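Local coordinates for L-iditol 2-dehydrogenase (PDB 4OH1) that probably oxidises polyols such as L-iditol with NAD+, as a zinc-binding member of the medium-chain alcohol dehydrogenase family, at the interface of chains A and B and the interface of chains A and C. Residues are numbered along the deposited sequence; one frame, centred on the assembly and turned at random. Chains: chain A/B/C, L-iditol 2-dehydrogenase.

Contacts 1 and 3 belong to the same A–B interface, their C-alpha centres about 13 Å apart, and they share A:Ile295 and A:His296. Strand 294-297 thus pairs with its twin in contact 3 while it borders the leucine pocket of contact 1, which takes in helix 284-290 of chain B. Contact 2 joins A to a different neighbour, C, through helix 110-113 of A and helix 305-311 of C, and lies about 28 and 26 Å, between C-alpha centres, from contacts 1 and 3. Two two-fold interfaces of this kind are enough to build the deposited tetramer, though the structure alone does not show that it forms in solution.

Contact 1: the interface of chains A and B. Residues chain A 252, 255, 270, 274, 279-280, 295-296; chain B 284, 288.
B:Leu284 and B:Leu288, one turn apart on helix 284-290 of chain B, push into an apolar pocket of chain A, in the part of the subunit that carries the Rossmann-type coenzyme domain of this dehydrogenase family. No polar atom bonds across this patch, so the contact is pure packing.

The aromatic part belongs to B:Leu284. Its CB sits over one face of the A:Tyr274 ring, 3.7 Å from the ring centroid and displaced toward CG, a CH-pi contact. With CG of B:Leu284 anti to its own carbonyl carbon (chi1 -67°), the two methyls reach deeper and part. CD1 covers the CD2–CE2 side of the same ring and touches A:Ala255 CB at 3.9 Å; CD2 meets A:Tyr270 CD1 at 3.8 Å and A:Leu280 CB at 3.9 Å.

B:Leu288 works mainly through one branch. Its CD1 lies 3.6 Å from A:Tyr270 CD2, with the two side chains running parallel, and it reaches A:Ile295 CG2 at 3.8 Å. Both leucines thus approach A:Tyr270 from the same side of its ring, B:Leu284 CD2 near CD1 and B:Leu288 CD1 near CD2 and CB.

Polar support lies within chain A. The phenol OH of A:Tyr270 donates to the backbone O of A:Ala255 at 3.0 Å, which would help hold the hydroxyl end of the ring; this donor is tilted 24° from the carbonyl plane.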
loop_
_atom_site.group_PDB
_atom_site.type_symbol
_atom_site.label_atom_id
_atom_site.label_comp_id
_atom_site.label_asym_id
_atom_site.label_seq_id
_atom_site.Cartn_x
_atom_site.Cartn_y
_atom_site.Cartn_z
ATOM N N THR A 252 2.010 29.865 -7.562
ATOM C CA THR A 252 1.789 29.729 -6.138
ATOM C C THR A 252 0.354 29.989 -5.739
ATOM O O THR A 252 -0.113 29.408 -4.770
ATOM C CB THR A 252 2.714 30.634 -5.287
ATOM O OG1 THR A 252 2.442 32.012 -5.540
ATOM C CG2 THR A 252 4.192 30.326 -5.586
ATOM N N ALA A 255 -1.390 26.767 -6.342
ATOM C CA ALA A 255 -0.949 25.851 -5.320
ATOM C C ALA A 255 -1.641 26.033 -4.011
ATOM O O ALA A 255 -2.013 25.067 -3.357
ATOM C CB ALA A 255 0.569 25.972 -5.151
ATOM N N TYR A 270 2.116 18.179 -6.112
ATOM C CA TYR A 270 2.731 19.341 -6.718
ATOM C C TYR A 270 3.833 18.849 -7.612
ATOM O O TYR A 270 4.901 18.500 -7.161
ATOM C CB TYR A 270 3.239 20.288 -5.614
ATOM C CG TYR A 270 2.102 20.857 -4.810
ATOM C CD1 TYR A 270 1.420 21.994 -5.213
ATOM C CD2 TYR A 270 1.662 20.225 -3.661
ATOM C CE1 TYR A 270 0.334 22.515 -4.461
ATOM C CE2 TYR A 270 0.591 20.718 -2.926
ATOM C CZ TYR A 270 -0.055 21.874 -3.317
ATOM O OH TYR A 270 -1.131 22.297 -2.585
ATOM N N TYR A 274 8.314 25.008 -10.480
ATOM C CA TYR A 274 7.904 26.291 -9.891
ATOM C C TYR A 274 8.950 27.407 -10.176
ATOM O O TYR A 274 10.108 27.145 -10.507
ATOM C CB TYR A 274 7.552 26.073 -8.395
ATOM C CG TYR A 274 6.323 25.158 -8.239
ATOM C CD1 TYR A 274 6.444 23.775 -8.239
ATOM C CD2 TYR A 274 5.041 25.692 -8.161
ATOM C CE1 TYR A 274 5.324 22.960 -8.141
ATOM C CE2 TYR A 274 3.923 24.878 -8.074
ATOM C CZ TYR A 274 4.066 23.526 -8.075
ATOM O OH TYR A 274 2.944 22.745 -8.045
ATOM N N ILE A 279 6.715 29.590 -2.435
ATOM C CA ILE A 279 6.338 29.189 -1.074
ATOM C C ILE A 279 4.868 28.835 -0.969
ATOM O O ILE A 279 4.031 29.569 -1.448
ATOM C CB ILE A 279 6.688 30.233 -0.037
ATOM C CG1 ILE A 279 8.126 30.652 -0.213
ATOM C CG2 ILE A 279 6.429 29.726 1.379
ATOM C CD1 ILE A 279 9.096 29.489 -0.167
ATOM N N LEU A 280 4.607 27.627 -0.435
ATOM C CA LEU A 280 3.302 27.196 0.034
ATOM C C LEU A 280 3.303 27.224 1.571
ATOM O O LEU A 280 3.964 26.414 2.225
ATOM C CB LEU A 280 3.010 25.791 -0.460
ATOM C CG LEU A 280 1.650 25.242 -0.084
ATOM C CD1 LEU A 280 0.543 25.975 -0.816
ATOM C CD2 LEU A 280 1.622 23.821 -0.431
ATOM N N ILE A 295 0.576 16.055 1.570
ATOM C CA ILE A 295 1.156 16.922 0.536
ATOM C C ILE A 295 2.393 16.242 -0.049
ATOM O O ILE A 295 3.343 15.907 0.685
ATOM C CB ILE A 295 1.549 18.243 1.204
ATOM C CG1 ILE A 295 0.260 18.939 1.666
ATOM C CG2 ILE A 295 2.332 19.125 0.249
ATOM C CD1 ILE A 295 0.503 20.072 2.573
ATOM N N HIS A 296 2.383 16.054 -1.347
ATOM C CA HIS A 296 3.433 15.314 -2.014
ATOM C C HIS A 296 4.049 16.102 -3.131
ATOM O O HIS A 296 3.364 16.867 -3.853
ATOM C CB HIS A 296 2.881 14.073 -2.723
ATOM C CG HIS A 296 1.975 13.243 -1.893
ATOM N ND1 HIS A 296 2.438 12.339 -0.969
ATOM C CD2 HIS A 296 0.622 13.146 -1.865
ATOM C CE1 HIS A 296 1.414 11.733 -0.392
ATOM N NE2 HIS A 296 0.304 12.216 -0.907
ATOM N N LEU B 284 7.976 24.803 -2.840
ATOM C CA LEU B 284 7.420 23.951 -3.880
ATOM C C LEU B 284 8.484 23.386 -4.786
ATOM O O LEU B 284 8.405 22.234 -5.223
ATOM C CB LEU B 284 6.404 24.753 -4.698
ATOM C CG LEU B 284 5.175 25.118 -3.843
ATOM C CD1 LEU B 284 4.415 26.183 -4.496
ATOM C CD2 LEU B 284 4.278 23.902 -3.611
ATOM N N LEU B 288 9.425 19.873 -2.760
ATOM C CA LEU B 288 8.454 19.039 -3.402
ATOM C C LEU B 288 8.886 18.635 -4.796
ATOM O O LEU B 288 9.075 17.470 -5.040
ATOM C CB LEU B 288 7.063 19.722 -3.443
ATOM C CG LEU B 288 6.465 20.026 -2.064
ATOM C CD1 LEU B 288 4.964 20.356 -2.140
ATOM C CD2 LEU B 288 6.714 18.921 -1.063
#

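Contact 2: the interface of chains A and C. Residues chain A 110, 113-114; chain C 306, 310.
C:Pro306 packs its ring against the side-chain stem of A:Glu114, in the structural-zinc lobe of the zinc-containing alcohol dehydrogenase family, close to the four-cysteine site of A:Cys106, A:Cys109, A:Cys112 and A:Cys120. This two-fold A–C interface of the deposited tetramer may not be the biological one. The glutamate CG is 3.8 Å from C:Pro306 CB, and its stem runs antiparallel alongside the proline ring. C:Pro306 CD lies 3.4 Å from the backbone O of A:Arg113, at the end of helix 110-113.

Beyond the proline, one turn along helix 305-311, C:Arg310 meets the A:Glu114 carboxylate tip to tip. Its NH1 forms a salt bridge and hydrogen bond with OE2 at 2.8 Å, nearly along the oxygen's C–O axis, and OE2 lies 20° out of the guanidinium plane. NH2 adds a weak bond to that same OE2, so one oxygen takes both nitrogens, while the flat groups stand crossed at 79°. The bend of the arginine at chi3 (-66°) turns the guanidinium back toward its own helix, where the C:Pro306 carbonyl O lies above one face, toward its rim.

Farther out, A:Glu110 extends a looser salt bridge, OE2 to C:Arg310 NH1 at 3.7 Å. A water at the guanidinium edge, 2.7 Å from A:Glu110 OE1, links it to that NH1.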
loop_
_atom_site.group_PDB
_atom_site.type_symbol
_atom_site.label_atom_id
_atom_site.label_comp_id
_atom_site.label_asym_id
_atom_site.label_seq_id
_atom_site.Cartn_x
_atom_site.Cartn_y
_atom_site.Cartn_z
ATOM N N GLU A 110 23.212 4.126 -4.872
ATOM C CA GLU A 110 22.316 3.576 -3.858
ATOM C C GLU A 110 20.856 3.795 -4.257
ATOM O O GLU A 110 20.024 2.868 -4.150
ATOM C CB GLU A 110 22.585 4.152 -2.483
ATOM C CG GLU A 110 21.642 3.547 -1.464
ATOM C CD GLU A 110 21.980 3.914 -0.040
ATOM O OE1 GLU A 110 22.970 3.361 0.416
ATOM O OE2 GLU A 110 21.264 4.730 0.621
ATOM N N ARG A 113 19.986 1.289 -6.815
ATOM C CA ARG A 113 19.840 -0.077 -6.342
ATOM C C ARG A 113 18.841 -0.282 -5.189
ATOM O O ARG A 113 18.742 -1.378 -4.624
ATOM C CB ARG A 113 21.204 -0.630 -6.087
ATOM C CG ARG A 113 21.863 -0.772 -7.491
ATOM C CD ARG A 113 23.273 -1.163 -7.457
ATOM N NE ARG A 113 24.069 -0.468 -6.456
ATOM C CZ ARG A 113 25.352 -0.770 -6.242
ATOM N NH1 ARG A 113 25.953 -1.711 -6.989
ATOM N NH2 ARG A 113 26.041 -0.150 -5.297
ATOM N N GLU A 114 18.084 0.775 -4.907
ATOM C CA GLU A 114 16.901 0.724 -4.055
ATOM C C GLU A 114 15.672 0.830 -4.944
ATOM O O GLU A 114 14.561 0.806 -4.458
ATOM C CB GLU A 114 16.928 1.839 -3.017
ATOM C CG GLU A 114 17.891 1.539 -1.815
ATOM C CD GLU A 114 18.020 2.662 -0.822
ATOM O OE1 GLU A 114 17.392 3.711 -1.030
ATOM O OE2 GLU A 114 18.793 2.537 0.158
ATOM N N PRO C 306 20.799 -2.761 -0.409
ATOM C CA PRO C 306 21.183 -1.645 0.470
ATOM C C PRO C 306 20.503 -1.752 1.848
ATOM O O PRO C 306 21.183 -1.635 2.904
ATOM C CB PRO C 306 20.754 -0.406 -0.331
ATOM C CG PRO C 306 20.845 -0.894 -1.762
ATOM C CD PRO C 306 20.303 -2.272 -1.708
ATOM N N ARG C 310 22.032 -2.241 5.553
ATOM C CA ARG C 310 21.716 -1.364 6.723
ATOM C C ARG C 310 21.215 -2.109 7.960
ATOM O O ARG C 310 21.427 -1.653 9.073
ATOM C CB ARG C 310 20.747 -0.288 6.354
ATOM C CG ARG C 310 21.348 0.731 5.430
ATOM C CD ARG C 310 20.445 1.935 5.309
ATOM N NE ARG C 310 19.188 1.633 4.650
ATOM C CZ ARG C 310 19.035 1.590 3.337
ATOM N NH1 ARG C 310 20.074 1.841 2.560
ATOM N NH2 ARG C 310 17.864 1.318 2.781
HETATM O O HOH W 1 22.783 2.635 3.006
#

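Contact 3: the interface of chains A and B. Residues chain A 292-296; chain B 168, 295-297.
An antiparallel strand pairing across a two-fold axis joins A:Ile295 to B:Ile295 here, running the beta sheet of one subunit into that of the other; this is the usual way in which coenzyme domains of the alcohol dehydrogenase family pair into a dimer. The two isoleucines face each other at the axis and exchange a pair of backbone bonds, A:Ile295 N to B:Ile295 O and its two-fold twin, B:Ile295 N to A:Ile295 O, each 2.8 Å long. Their CB atoms come within 4.1 Å. One step outward B:Gly297 N donates to A:Lys293 O at 3.1 Å, and A:Gln292 CG brushes the glycine carbonyl.

Beside the paired backbones, A:His294 and B:His296 share a hydrogen bond between their ND1 nitrogens, 3.0 Å apart and nearly straight at 162°. One of the two must supply the hydrogen, but which does is not decided by the model. CG is anti to its own carbonyl carbon in both (chi1 -46° in A:His294), bringing the imidazoles together edge-to-face, with their planes turned 65° apart.

B:Gln168, at the end of helix 156-168, backs this pair. Its amide NE2 lies 3.4 Å above the B:His296 ring plane, over the centre, and may help hold that ring's rotation. The other end of the amide turns to the partner chain: the carbonyl OE1 approaches A:His294 CE1, the ring carbon next to ND1, at 3.2 Å.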
loop_
_atom_site.group_PDB
_atom_site.type_symbol
_atom_site.label_atom_id
_atom_site.label_comp_id
_atom_site.label_asym_id
_atom_site.label_seq_id
_atom_site.Cartn_x
_atom_site.Cartn_y
_atom_site.Cartn_z
ATOM N N GLN A 292 -5.500 16.369 8.559
ATOM C CA GLN A 292 -4.821 15.196 8.169
ATOM C C GLN A 292 -4.534 15.193 6.638
ATOM O O GLN A 292 -4.702 14.197 5.958
ATOM C CB GLN A 292 -5.642 13.963 8.624
ATOM C CG GLN A 292 -4.761 12.703 8.649
ATOM C CD GLN A 292 -5.376 11.498 9.322
ATOM O OE1 GLN A 292 -5.284 11.329 10.543
ATOM N NE2 GLN A 292 -5.999 10.633 8.514
ATOM N N LYS A 293 -4.113 16.324 6.105
ATOM C CA LYS A 293 -3.798 16.407 4.694
ATOM C C LYS A 293 -2.452 15.734 4.368
ATOM O O LYS A 293 -1.633 15.501 5.237
ATOM C CB LYS A 293 -3.853 17.840 4.194
ATOM C CG LYS A 293 -5.248 18.454 4.209
ATOM C CD LYS A 293 -5.168 19.953 3.993
ATOM C CE LYS A 293 -6.576 20.555 3.919
ATOM N NZ LYS A 293 -6.466 21.966 3.515
ATOM N N HIS A 294 -2.315 15.286 3.125
ATOM C CA HIS A 294 -1.077 14.678 2.655
ATOM C C HIS A 294 -0.647 15.516 1.467
ATOM O O HIS A 294 -1.425 15.683 0.506
ATOM C CB HIS A 294 -1.248 13.210 2.258
ATOM C CG HIS A 294 -2.025 12.410 3.243
ATOM N ND1 HIS A 294 -1.460 11.861 4.357
ATOM C CD2 HIS A 294 -3.335 12.087 3.291
ATOM C CE1 HIS A 294 -2.393 11.257 5.074
ATOM N NE2 HIS A 294 -3.537 11.389 4.452
ATOM N N ILE A 295 0.576 16.055 1.570
ATOM C CA ILE A 295 1.156 16.922 0.536
ATOM C C ILE A 295 2.393 16.242 -0.049
ATOM O O ILE A 295 3.343 15.907 0.685
ATOM C CB ILE A 295 1.549 18.243 1.204
ATOM C CG1 ILE A 295 0.260 18.939 1.666
ATOM C CG2 ILE A 295 2.332 19.125 0.249
ATOM C CD1 ILE A 295 0.503 20.072 2.573
ATOM N N HIS A 296 2.383 16.054 -1.347
ATOM C CA HIS A 296 3.433 15.314 -2.014
ATOM C C HIS A 296 4.049 16.102 -3.131
ATOM O O HIS A 296 3.364 16.867 -3.853
ATOM C CB HIS A 296 2.881 14.073 -2.723
ATOM C CG HIS A 296 1.975 13.243 -1.893
ATOM N ND1 HIS A 296 2.438 12.339 -0.969
ATOM C CD2 HIS A 296 0.622 13.146 -1.865
ATOM C CE1 HIS A 296 1.414 11.733 -0.392
ATOM N NE2 HIS A 296 0.304 12.216 -0.907
ATOM N N GLN B 168 2.221 6.205 9.753
ATOM C CA GLN B 168 2.094 7.252 8.756
ATOM C C GLN B 168 3.484 7.723 8.228
ATOM O O GLN B 168 3.633 8.052 7.083
ATOM C CB GLN B 168 1.315 8.404 9.338
ATOM C CG GLN B 168 1.098 9.534 8.388
ATOM C CD GLN B 168 0.303 9.121 7.153
ATOM O OE1 GLN B 168 -0.897 9.313 7.115
ATOM N NE2 GLN B 168 0.984 8.624 6.113
ATOM N N ILE B 295 4.571 15.173 3.071
ATOM C CA ILE B 295 4.246 15.848 4.334
ATOM C C ILE B 295 2.832 15.455 4.759
ATOM O O ILE B 295 1.861 15.657 4.006
ATOM C CB ILE B 295 4.320 17.358 4.086
ATOM C CG1 ILE B 295 5.782 17.715 3.781
ATOM C CG2 ILE B 295 3.810 18.133 5.288
ATOM C CD1 ILE B 295 5.950 19.074 3.245
ATOM N N HIS B 296 2.722 14.914 5.949
ATOM C CA HIS B 296 1.463 14.384 6.428
ATOM C C HIS B 296 1.074 14.976 7.750
ATOM O O HIS B 296 1.930 15.249 8.626
ATOM C CB HIS B 296 1.563 12.885 6.730
ATOM C CG HIS B 296 2.200 12.084 5.657
ATOM N ND1 HIS B 296 1.520 11.672 4.537
ATOM C CD2 HIS B 296 3.454 11.579 5.539
ATOM C CE1 HIS B 296 2.327 10.965 3.766
ATOM N NE2 HIS B 296 3.508 10.907 4.344
ATOM N N GLY B 297 -0.231 15.090 7.923
ATOM C CA GLY B 297 -0.810 15.255 9.241
ATOM C C GLY B 297 -1.280 13.933 9.857
ATOM O O GLY B 297 -1.190 12.856 9.249
#